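Dihydroorotase (Saccharomyces cerevisiae S288C, PDB 6L0A) catalyses the reversible interconversion of N-carbamoyl-L-aspartate and dihydroorotate, the third step of de novo pyrimidine biosynthesis, using two zinc ions per subunit. Local coordinates at residues P42-P46 against T105-A109; L136-K140 against C229-A233; K175-C181 against K204-T210. All coordinates share one frame; numbering follows the deposited sequence.

Contact 1 (P42-P46 against T105-A109). With LMR ((2S)-2-hydroxybutanedioic acid), chain M.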
# COMPACT_ATOMS: atom_id res chain seq x y z
N PRO C 42 -2.66 -10.04 23.38
CA PRO C 42 -1.57 -10.79 24.02
C PRO C 42 -0.31 -11.00 23.19
O PRO C 42 0.51 -11.86 23.53
CB PRO C 42 -2.25 -12.14 24.30
CG PRO C 42 -3.06 -12.35 23.06
CD PRO C 42 -3.57 -10.95 22.66
N ASN C 43 -0.14 -10.28 22.09
CA ASN C 43 0.97 -10.55 21.18
C ASN C 43 2.23 -9.82 21.65
O ASN C 43 2.84 -9.01 20.96
CB ASN C 43 0.59 -10.19 19.74
CG ASN C 43 0.28 -8.73 19.57
OD1 ASN C 43 -0.13 -8.05 20.52
ND2 ASN C 43 0.47 -8.22 18.34
N LEU C 44 2.62 -10.14 22.89
CA LEU C 44 3.89 -9.71 23.44
C LEU C 44 5.01 -10.62 22.93
O LEU C 44 4.79 -11.60 22.20
CB LEU C 44 3.84 -9.72 24.97
CG LEU C 44 2.67 -8.98 25.64
CD1 LEU C 44 2.85 -8.93 27.16
CD2 LEU C 44 2.55 -7.59 25.09
N GLN C 45 6.24 -10.28 23.34
CA GLN C 45 7.42 -11.11 23.14
C GLN C 45 7.95 -11.53 24.50
O GLN C 45 8.48 -10.68 25.24
CB GLN C 45 8.50 -10.36 22.36
CG GLN C 45 8.16 -10.04 20.91
CD GLN C 45 9.37 -9.52 20.15
OE1 GLN C 45 10.51 -9.65 20.60
NE2 GLN C 45 9.13 -8.92 18.99
N PRO C 46 7.80 -12.79 24.92
CA PRO C 46 7.05 -13.85 24.24
C PRO C 46 5.56 -13.61 24.39
O PRO C 46 5.17 -12.81 25.23
CB PRO C 46 7.48 -15.12 24.99
CG PRO C 46 8.57 -14.71 25.90
CD PRO C 46 8.37 -13.28 26.18
N THR C 105 1.03 -10.35 10.86
CA THR C 105 1.08 -9.04 11.50
C THR C 105 2.10 -9.06 12.65
O THR C 105 2.90 -9.99 12.78
CB THR C 105 -0.32 -8.63 11.96
OG1 THR C 105 -0.30 -7.26 12.39
CG2 THR C 105 -0.82 -9.52 13.09
N THR C 106 2.07 -8.00 13.46
CA THR C 106 3.05 -7.81 14.53
C THR C 106 3.07 -8.98 15.50
O THR C 106 2.03 -9.38 16.03
CB THR C 106 2.74 -6.53 15.29
OG1 THR C 106 2.64 -5.44 14.37
CG2 THR C 106 3.81 -6.25 16.34
N ASN C 107 4.27 -9.49 15.77
CA ASN C 107 4.46 -10.56 16.76
C ASN C 107 3.51 -11.72 16.54
O ASN C 107 2.91 -12.25 17.47
CB ASN C 107 4.33 -10.01 18.18
CG ASN C 107 5.45 -9.07 18.54
OD1 ASN C 107 6.48 -9.03 17.85
ND2 ASN C 107 5.28 -8.30 19.63
N SER C 108 3.36 -12.12 15.27
CA SER C 108 2.49 -13.21 14.88
C SER C 108 3.27 -14.45 14.48
O SER C 108 2.68 -15.42 14.01
CB SER C 108 1.57 -12.78 13.73
OG SER C 108 2.31 -12.55 12.54
N ALA C 109 4.60 -14.44 14.63
CA ALA C 109 5.40 -15.54 14.11
C ALA C 109 5.07 -16.85 14.82
O ALA C 109 5.20 -17.93 14.23
CB ALA C 109 6.89 -15.22 14.21
C1 LMR M . -2.52 -6.08 14.40
O1A LMR M . -3.59 -6.01 15.06
O1B LMR M . -2.57 -6.71 13.32
C2 LMR M . -1.18 -5.46 14.87
O2 LMR M . -0.64 -4.45 14.03
C3 LMR M . -1.38 -4.70 16.14
C4 LMR M . 0.03 -4.72 16.68
O4A LMR M . 0.98 -4.08 16.12
O4B LMR M . 0.15 -5.43 17.69
O HOH W 1 4.37 -12.97 19.91

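Contact 2 (L136-K140 against C229-A233). With ZN (zinc ion), chain L; LMR ((2S)-2-hydroxybutanedioic acid), chain M.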
# COMPACT_ATOMS: atom_id res chain seq x y z
N LEU C 136 -10.56 -13.58 16.50
CA LEU C 136 -9.89 -13.99 15.28
C LEU C 136 -9.35 -12.76 14.55
O LEU C 136 -10.11 -11.84 14.25
CB LEU C 136 -10.84 -14.76 14.37
CG LEU C 136 -11.44 -16.04 14.96
CD1 LEU C 136 -12.46 -16.61 14.01
CD2 LEU C 136 -10.33 -17.05 15.25
N HIS C 137 -8.04 -12.75 14.29
CA HIS C 137 -7.49 -11.91 13.23
C HIS C 137 -7.76 -12.67 11.95
O HIS C 137 -7.02 -13.59 11.59
CB HIS C 137 -6.00 -11.64 13.43
CG HIS C 137 -5.43 -10.71 12.41
ND1 HIS C 137 -4.84 -9.51 12.75
CD2 HIS C 137 -5.37 -10.80 11.06
CE1 HIS C 137 -4.44 -8.90 11.64
NE2 HIS C 137 -4.75 -9.66 10.61
N GLY C 138 -8.86 -12.34 11.29
CA GLY C 138 -9.31 -13.15 10.17
C GLY C 138 -8.65 -12.83 8.84
O GLY C 138 -9.28 -12.21 7.98
N GLU C 139 -7.40 -13.25 8.66
CA GLU C 139 -6.71 -13.14 7.38
C GLU C 139 -5.97 -14.43 7.10
O GLU C 139 -5.29 -14.95 7.99
CB GLU C 139 -5.71 -11.98 7.38
CG GLU C 139 -6.31 -10.59 7.34
CD GLU C 139 -5.27 -9.54 7.02
OE1 GLU C 139 -4.60 -9.05 7.95
OE2 GLU C 139 -5.13 -9.20 5.83
N LYS C 140 -6.08 -14.94 5.88
CA LYS C 140 -5.23 -16.05 5.49
C LYS C 140 -3.85 -15.54 5.09
O LYS C 140 -3.74 -14.49 4.45
CB LYS C 140 -5.86 -16.82 4.33
CG LYS C 140 -7.04 -17.69 4.72
CD LYS C 140 -7.01 -19.02 3.94
CE LYS C 140 -8.22 -19.87 4.26
NZ LYS C 140 -8.41 -19.94 5.72
N CYS C 229 -1.57 -0.70 8.43
CA CYS C 229 -1.82 -1.65 9.49
C CYS C 229 -2.35 -2.93 8.85
O CYS C 229 -2.54 -2.99 7.64
CB CYS C 229 -2.86 -1.08 10.46
SG CYS C 229 -4.42 -0.79 9.51
N LYS C 230 -2.58 -3.95 9.67
CA LYS C 230 -3.22 -5.16 9.17
C LYS C 230 -4.54 -5.37 9.91
O LYS C 230 -4.63 -5.06 11.10
CB LYS C 230 -2.30 -6.40 9.37
CG LYS C 230 -0.93 -6.32 8.65
CD LYS C 230 -1.06 -6.15 7.14
CE LYS C 230 -1.56 -7.41 6.49
NZ LYS C 230 -0.47 -8.46 6.31
N PRO C 231 -5.62 -5.78 9.21
CA PRO C 231 -5.69 -5.88 7.75
C PRO C 231 -5.60 -4.49 7.16
O PRO C 231 -5.95 -3.50 7.84
CB PRO C 231 -7.06 -6.52 7.48
CG PRO C 231 -7.63 -6.91 8.86
CD PRO C 231 -6.92 -6.03 9.85
N VAL C 232 -5.06 -4.39 5.94
CA VAL C 232 -4.88 -3.08 5.33
C VAL C 232 -6.24 -2.46 5.05
O VAL C 232 -7.23 -3.16 4.81
CB VAL C 232 -4.04 -3.18 4.05
CG1 VAL C 232 -2.68 -3.85 4.33
CG2 VAL C 232 -4.80 -3.92 2.95
N ALA C 233 -6.29 -1.13 5.06
CA ALA C 233 -7.47 -0.42 4.59
C ALA C 233 -7.63 -0.64 3.09
O ALA C 233 -6.64 -0.62 2.34
CB ALA C 233 -7.36 1.08 4.91
ZN ZN L . -5.03 -7.55 14.07
C1 LMR M . -2.52 -6.08 14.40
O1A LMR M . -3.59 -6.01 15.06
O1B LMR M . -2.57 -6.71 13.32
C2 LMR M . -1.18 -5.46 14.87
O2 LMR M . -0.64 -4.45 14.03
C3 LMR M . -1.38 -4.70 16.14
C4 LMR M . 0.03 -4.72 16.68
O4A LMR M . 0.98 -4.08 16.12
O4B LMR M . 0.15 -5.43 17.69
O HOH W 2 -4.55 -7.02 4.72
O HOH W 3 -2.56 -9.89 4.91

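Contact 3 (K175-C181 against K204-T210). With ZN (zinc ion), chain L.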
# COMPACT_ATOMS: atom_id res chain seq x y z
N LYS C 175 -18.65 -17.94 21.68
CA LYS C 175 -18.61 -16.55 21.25
C LYS C 175 -17.36 -16.33 20.41
O LYS C 175 -16.24 -16.63 20.84
CB LYS C 175 -18.63 -15.61 22.46
CG LYS C 175 -20.00 -15.52 23.13
CD LYS C 175 -20.05 -14.42 24.19
CE LYS C 175 -19.51 -14.88 25.54
NZ LYS C 175 -19.66 -13.83 26.61
N ILE C 176 -17.55 -15.83 19.19
CA ILE C 176 -16.45 -15.61 18.25
C ILE C 176 -16.54 -14.19 17.73
O ILE C 176 -17.62 -13.71 17.37
CB ILE C 176 -16.48 -16.61 17.08
CG1 ILE C 176 -16.36 -18.05 17.56
CG2 ILE C 176 -15.37 -16.31 16.07
CD1 ILE C 176 -16.59 -19.06 16.44
N ILE C 177 -15.40 -13.50 17.67
CA ILE C 177 -15.36 -12.16 17.11
C ILE C 177 -14.43 -12.15 15.92
O ILE C 177 -13.26 -12.55 16.02
CB ILE C 177 -14.91 -11.11 18.14
CG1 ILE C 177 -15.85 -11.08 19.34
CG2 ILE C 177 -14.87 -9.72 17.47
CD1 ILE C 177 -15.43 -10.10 20.41
N LEU C 178 -14.93 -11.68 14.79
CA LEU C 178 -14.08 -11.33 13.66
C LEU C 178 -13.55 -9.93 13.94
O LEU C 178 -14.26 -8.94 13.74
CB LEU C 178 -14.86 -11.41 12.35
CG LEU C 178 -14.05 -11.23 11.06
CD1 LEU C 178 -12.91 -12.24 10.93
CD2 LEU C 178 -14.96 -11.29 9.84
N GLU C 179 -12.32 -9.84 14.44
CA GLU C 179 -11.76 -8.57 14.86
C GLU C 179 -11.49 -7.67 13.66
O GLU C 179 -11.25 -8.14 12.54
CB GLU C 179 -10.47 -8.79 15.64
CG GLU C 179 -10.64 -9.59 16.95
CD GLU C 179 -11.38 -8.80 18.01
OE1 GLU C 179 -11.40 -7.55 17.91
OE2 GLU C 179 -11.94 -9.40 18.96
N HIS C 180 -11.52 -6.36 13.91
CA HIS C 180 -11.23 -5.31 12.93
C HIS C 180 -11.56 -5.67 11.49
O HIS C 180 -10.65 -5.81 10.65
CB HIS C 180 -9.75 -4.87 13.04
CG HIS C 180 -8.77 -5.99 13.21
ND1 HIS C 180 -8.73 -7.09 12.37
CD2 HIS C 180 -7.75 -6.15 14.09
CE1 HIS C 180 -7.75 -7.89 12.75
NE2 HIS C 180 -7.14 -7.35 13.79
N CYS C 181 -12.86 -5.81 11.18
CA CYS C 181 -13.28 -6.08 9.81
C CYS C 181 -12.88 -4.94 8.89
O CYS C 181 -12.98 -3.76 9.26
CB CYS C 181 -14.79 -6.29 9.72
SG CYS C 181 -15.34 -7.86 10.37
N LYS C 204 -23.90 -14.45 18.85
CA LYS C 204 -22.76 -15.33 19.12
C LYS C 204 -21.52 -14.96 18.33
O LYS C 204 -20.40 -15.20 18.79
CB LYS C 204 -23.13 -16.79 18.79
CG LYS C 204 -24.08 -17.44 19.78
CD LYS C 204 -23.39 -17.79 21.08
CE LYS C 204 -24.33 -18.55 22.01
NZ LYS C 204 -23.96 -18.33 23.44
N VAL C 205 -21.69 -14.43 17.13
CA VAL C 205 -20.58 -14.05 16.27
C VAL C 205 -20.69 -12.55 16.05
O VAL C 205 -21.69 -12.08 15.49
CB VAL C 205 -20.60 -14.81 14.94
CG1 VAL C 205 -19.49 -14.31 14.03
CG2 VAL C 205 -20.43 -16.31 15.22
N ALA C 206 -19.70 -11.81 16.52
CA ALA C 206 -19.67 -10.37 16.36
C ALA C 206 -18.43 -9.98 15.57
O ALA C 206 -17.59 -10.82 15.23
CB ALA C 206 -19.69 -9.66 17.72
N ALA C 207 -18.34 -8.70 15.27
CA ALA C 207 -17.19 -8.13 14.58
C ALA C 207 -16.88 -6.80 15.24
O ALA C 207 -17.79 -6.06 15.62
CB ALA C 207 -17.47 -7.92 13.09
N THR C 208 -15.59 -6.52 15.42
CA THR C 208 -15.22 -5.20 15.90
C THR C 208 -14.80 -4.33 14.72
O THR C 208 -14.36 -4.83 13.68
CB THR C 208 -14.10 -5.27 16.94
OG1 THR C 208 -12.98 -5.99 16.40
CG2 THR C 208 -14.59 -5.93 18.25
N LEU C 209 -15.00 -3.02 14.86
CA LEU C 209 -14.57 -2.05 13.87
C LEU C 209 -13.66 -1.04 14.54
O LEU C 209 -13.94 -0.60 15.66
CB LEU C 209 -15.77 -1.35 13.22
CG LEU C 209 -16.73 -2.31 12.49
CD1 LEU C 209 -18.02 -1.59 12.13
CD2 LEU C 209 -16.07 -2.90 11.24
N THR C 210 -12.56 -0.72 13.88
CA THR C 210 -11.59 0.22 14.41
C THR C 210 -12.01 1.64 14.09
O THR C 210 -12.92 1.89 13.29
CB THR C 210 -10.21 -0.01 13.81
OG1 THR C 210 -10.25 0.37 12.43
CG2 THR C 210 -9.79 -1.47 13.94
ZN ZN L . -5.03 -7.55 14.07
O HOH W 4 -12.02 -2.33 11.48

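Contact 1 (P42-P46 against T105-A109)
Three side-chain amides, those of Asn-43, Asn-107 and Gln-45, link the two loops, and they illustrate how flat polar groups can join segments that share no regular structure. Over one face of the Asn-107 amide, displaced toward its O and N end, lies the CG methylene of Gln-45, 3.6 Å from Asn-107 ND2. The Gln-45 amide, its plane turned 67° against that of Asn-107, brings NE2 within 2.9 Å of Asn-107 OD1; this donor reaches the oxygen from above the carbonyl plane. The other end of the Asn-107 amide works at its edge. ND2 gives a nearly straight bond (163°) to Asn-43 O at 2.9 Å, with the acceptor lying in the amide plane.

Asn-43 donates in the opposite direction. With CG tucked between its own backbone N and carbonyl carbon (chi1 62°), the side chain turns toward 105-109, and ND2 spends both hydrogens at once: one on Thr-106 O at 3.0 Å, the other on malate O4B at 2.9 Å. The amide is thereby held in its rotation by the neighbouring loop and the ligand together. Thr-106 OG1 holds the same malate carboxylate through O4A (2.8 Å), while Thr-105 OG1 binds O1B of the other one. A type II turn from Thr-105 to Ser-108 presents these hydroxyls, and a water donates to both Leu-44 O and Asn-107 O. The arrangement is consistent with the mobile loop of other dihydroorotases, which closes over the bound ligand.

Segment 42-46 follows strand 37-40 and leads into helix 51-64, whose Arg-53 and Tyr-57 pack on Leu-44. Segment 105-109 belongs to the long connection between helix 82-90 and helix 121-130, and is tied back to the body of the fold where Tyr-75 binds Asn-107 O.

Contact 2 (L136-K140 against C229-A233)
Glu-139 reaches across to Pro-231, and tracing its side chain outward shows how a second-shell carboxylate can be seated beside a metal ligand. CB lies at the edge of the His-137 ring, in its plane, a neighbour from its own segment. CG is the first atom to meet the other loop, 4.1 Å from Pro-231 CB. At CD the packing is closer, 3.5 Å from that same Pro-231 CB, and the proline, which follows a cis peptide bond, gives the carboxylate an apolar wall.

The two oxygens then divide the polar work. OE1 rests 3.4 Å from Pro-231 CA and accepts the N-H of His-137 NE2 at 2.7 Å. That bond is nearly straight (168°), lies in the imidazole plane and uses the anti lone pair of OE1. OE2 turns to solvent: a water whose oxygen lies 2.8 Å from Glu-139 OE2 donates to it and accepts from Lys-230 NZ. Lys-230 approaches with its carbons, CB and CE each 3.8 Å from Glu-139 OE1; its ammonium is bonded to Val-104 O and stands beyond salt-bridge range of the carboxylate.

His-137 swings CG anti to its backbone N (chi1 -176°), which carries the ring between the carboxylate and the metal. ND1 binds zinc at 2.4 Å, and the coordination is completed by malate O1A, His-180 and Lys-98, the last probably through a carbamate.

The chemistry is that of a His-carboxylate hydrogen bond behind a zinc ligand. With NE2 donating to Glu-139, ND1 is left to the zinc and the ring cannot easily rotate about its attachment. The negative carboxylate would probably also push electron density toward the metal-bound nitrogen.

Contact 3 (K175-C181 against K204-T210)
Glu-179 and Thr-208 cross obliquely toward the C-terminal ends of two parallel strands, a worked example of the ends of neighbouring strands being turned into a metal site. The hydroxyl of Thr-208, set between its backbone N and carbonyl carbon by chi1 of 54°, plays a double role: OG1 donates to Glu-179 OE1 at 2.7 Å, coming from above the carboxylate plane, and accepts from His-180 N at 2.9 Å. The carboxylate is gripped further by His-14 at OE1 and Asn-135 at OE2, so that both oxygens of this buried group have hydrogen-bond partners. CB of Glu-179 then sits over the centre of the His-180 ring, 3.9 Å above its plane. From the other segment Thr-210 CG2 presses on His-180 CB at 3.5 Å, and the imidazole is left pointing NE2 at the zinc, 2.1 Å away.

Cys-181 bends back over the strand. Its N binds Thr-208 O at 3.1 Å, its SG lies 3.5 Å from Ala-207 CB, and its CB meets a methyl of Leu-209.

Further back the contact is regular parallel sheet, with alternating bonds such as Leu-178 N to Ala-206 O. Side chains pair in register: Ile-176 beside Val-205 and Leu-178 beside Ala-207 share one face, whereas Ile-177 and Ala-206 occupy the other. The short strand axes diverge by 33°, a twist in keeping with a barrel.

Strands 175-178 and 205-209 belong to one beta-alpha-beta unit, connected through helix 184-193, and are adjacent staves of the TIM barrel. Strand 133-136 flanks 175-178, and strand 253-255 flanks 205-209. Helix 156-170 packs against the face bearing Ile-176, Leu-178 and Val-205; helix 300-312 reaches Ile-177 and Ala-206 on the opposite face.

Overall arrangement
The three contacts run from surface toward core. Contact 1, partly exposed, is loop against loop and rests on amide hydrogen bonds, a water and malate; contact 2 is buried but still loop against loop, with apolar packing and water bridges in place of direct bonds between its segments; contact 3, the most central and most extensive, is backbone-bonded sheet. Contacts 2 and 3 serve the same zinc through His-137 and His-180, and Leu-136 pairs with segment 175-181 as an adjoining strand end. Contacts 1 and 2 share malate and touch where Thr-105 packs on Lys-230 and His-137. Contacts 1 and 3 do not meet.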